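Local atomic coordinates of monooxygenase (Agrobacterium tumefaciens, PDB entry 2I7G), a protein that probably catalyses flavin-dependent oxidation of a substrate not yet established, as a TIM-barrel member of the luciferase-like monooxygenase family. Residues 96-101 / 128-133. Sequence-based numbering, arbitrary orientation.
Sequences RLTSAV and EIMAGR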
loop_
_atom_site.group_PDB
_atom_site.type_symbol
_atom_site.label_atom_id
_atom_site.label_comp_id
_atom_site.label_asym_id
_atom_site.label_seq_id
_atom_site.Cartn_x
_atom_site.Cartn_y
_atom_site.Cartn_z
ATOM N N ARG B 96 15.947 -6.754 1.651
ATOM C CA ARG B 96 14.659 -7.223 2.079
ATOM C C ARG B 96 13.861 -6.094 2.703
ATOM O O ARG B 96 14.426 -5.159 3.292
ATOM C CB ARG B 96 14.790 -8.451 2.955
ATOM C CG ARG B 96 15.434 -9.591 2.102
ATOM C CD ARG B 96 15.422 -10.938 2.718
ATOM N NE ARG B 96 14.085 -11.358 3.086
ATOM C CZ ARG B 96 13.295 -12.098 2.311
ATOM N NH1 ARG B 96 13.688 -12.499 1.091
ATOM N NH2 ARG B 96 12.099 -12.418 2.758
ATOM N N LEU B 97 12.550 -6.174 2.569
ATOM C CA LEU B 97 11.677 -5.025 2.888
ATOM C C LEU B 97 10.624 -5.454 3.915
ATOM O O LEU B 97 9.757 -6.322 3.612
ATOM C CB LEU B 97 10.971 -4.548 1.602
ATOM C CG LEU B 97 11.941 -3.966 0.525
ATOM C CD1 LEU B 97 11.165 -3.818 -0.794
ATOM C CD2 LEU B 97 12.580 -2.643 0.977
ATOM N N THR B 98 10.679 -4.872 5.104
ATOM C CA THR B 98 9.804 -5.380 6.205
ATOM C C THR B 98 9.082 -4.229 6.905
ATOM O O THR B 98 9.588 -3.100 6.962
ATOM C CB THR B 98 10.591 -6.232 7.264
ATOM O OG1 THR B 98 9.715 -6.752 8.275
ATOM C CG2 THR B 98 11.706 -5.410 7.952
ATOM N N SER B 99 7.913 -4.519 7.455
ATOM C CA SER B 99 7.406 -3.605 8.505
ATOM C C SER B 99 8.278 -3.781 9.787
ATOM O O SER B 99 8.937 -4.808 9.960
ATOM C CB SER B 99 5.933 -3.869 8.804
ATOM O OG SER B 99 5.708 -5.229 9.136
ATOM N N ALA B 100 8.258 -2.791 10.668
ATOM C CA ALA B 100 9.056 -2.825 11.912
ATOM C C ALA B 100 8.502 -1.752 12.871
ATOM O O ALA B 100 9.216 -0.818 13.209
ATOM C CB ALA B 100 10.587 -2.563 11.565
ATOM N N VAL B 101 7.229 -1.855 13.280
ATOM C CA VAL B 101 6.403 -3.081 13.171
ATOM C C VAL B 101 5.065 -2.749 12.528
ATOM O O VAL B 101 4.698 -1.566 12.384
ATOM C CB VAL B 101 6.086 -3.708 14.588
ATOM C CG1 VAL B 101 7.392 -3.929 15.335
ATOM C CG2 VAL B 101 5.175 -2.772 15.406
ATOM N N GLU B 128 8.620 -8.979 4.022
ATOM C CA GLU B 128 8.416 -9.619 5.326
ATOM C C GLU B 128 7.501 -8.741 6.168
ATOM O O GLU B 128 7.353 -7.498 5.929
ATOM C CB GLU B 128 9.762 -9.804 6.088
ATOM C CG GLU B 128 10.856 -10.525 5.325
ATOM C CD GLU B 128 12.078 -10.771 6.173
ATOM O OE1 GLU B 128 12.127 -10.262 7.328
ATOM O OE2 GLU B 128 12.987 -11.455 5.659
ATOM N N ILE B 129 6.879 -9.390 7.149
ATOM C CA ILE B 129 6.033 -8.691 8.125
ATOM C C ILE B 129 6.676 -8.877 9.500
ATOM O O ILE B 129 7.025 -10.010 9.863
ATOM C CB ILE B 129 4.593 -9.304 8.172
ATOM C CG1 ILE B 129 3.893 -9.125 6.810
ATOM C CG2 ILE B 129 3.809 -8.651 9.345
ATOM C CD1 ILE B 129 2.601 -10.034 6.646
HETATM N N MSE B 130 6.850 -7.781 10.250
HETATM C CA MSE B 130 7.228 -7.909 11.664
HETATM C C MSE B 130 6.073 -7.372 12.487
HETATM O O MSE B 130 5.766 -6.166 12.444
HETATM C CB MSE B 130 8.538 -7.168 11.970
HETATM C CG MSE B 130 8.922 -7.298 13.425
HETATM SE SE MSE B 130 10.373 -6.018 13.882
HETATM C CE MSE B 130 11.490 -6.108 12.285
ATOM N N ALA B 131 5.382 -8.285 13.164
ATOM C CA ALA B 131 4.169 -7.910 13.893
ATOM C C ALA B 131 4.521 -7.640 15.360
ATOM O O ALA B 131 5.280 -8.401 15.990
ATOM C CB ALA B 131 3.169 -9.010 13.803
ATOM N N GLY B 132 3.960 -6.583 15.909
ATOM C CA GLY B 132 4.171 -6.314 17.318
ATOM C C GLY B 132 3.231 -5.280 17.891
ATOM O O GLY B 132 2.349 -4.746 17.206
ATOM N N ARG B 133 3.450 -5.006 19.168
ATOM C CA ARG B 133 2.618 -4.078 19.932
ATOM C C ARG B 133 2.778 -2.626 19.451
ATOM O O ARG B 133 1.797 -1.882 19.366
ATOM C CB ARG B 133 2.964 -4.254 21.419
ATOM C CG ARG B 133 2.239 -3.361 22.371
ATOM C CD ARG B 133 2.695 -3.706 23.811
ATOM N NE ARG B 133 1.493 -3.851 24.604
ATOM C CZ ARG B 133 0.998 -5.005 25.033
ATOM N NH1 ARG B 133 -0.137 -4.988 25.684
ATOM N NH2 ARG B 133 1.646 -6.157 24.832
HETATM O O HOH W 1 11.060 -8.768 9.461
#
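Met130, modelled as selenomethionine, lays the end of its side chain over Ala100 and Val101. Its CG is anti to the backbone N (chi1 180°) and the chain bends at its last torsion, which brings Met130 CE within 3.7 Å of Ala100 CB. Val101 crosses this chain at about a right angle, with Val101 CG1 3.9 Å from Met130 SE. The peptide bond before Val101 is cis, a non-prolyl cis bond at the C-terminal end of a barrel strand, as in bacterial luciferase and its relatives, where such a bond lies beside the flavin. Trp197 and Ala199 of the next strand, 196-200, also touch Met130.

At the other end of the contact Arg96 forms a salt bridge with Glu128. Arg96 NE donates to Glu128 OE2 at 2.8 Å, nearly in the guanidinium plane. It meets OE2 on the anti side and well out of the carboxylate plane. NH2 adds a weak bond to the same oxygen and has a second partner in Gln191. The other carboxylate oxygen, OE1, pairs with Arg329, so two arginines probably stabilise the negative charge of this buried group.

Strands 96-99 and 127-131 are parallel neighbours in the TIM barrel. Helix 109-122 links them in a beta-alpha-beta unit. Glu128 N donates to Leu97 O at 2.9 Å, while the bond from Ser99 N to Glu128 O is weak.

Thr98 and Glu128 stand side by side on one face of the sheet. A water donates to both Thr98 OG1 and Glu128 OE1 and bridges them. Thr98 OG1 itself donates to Ser99 O at 2.7 Å, in the carbonyl plane on a lone pair. Beyond Thr98 a side chain replaces the backbone acceptor: Met130 N donates to Ser99 OG at 3.0 Å. That hydroxyl is also hydrogen-bonded to Ser102 OG.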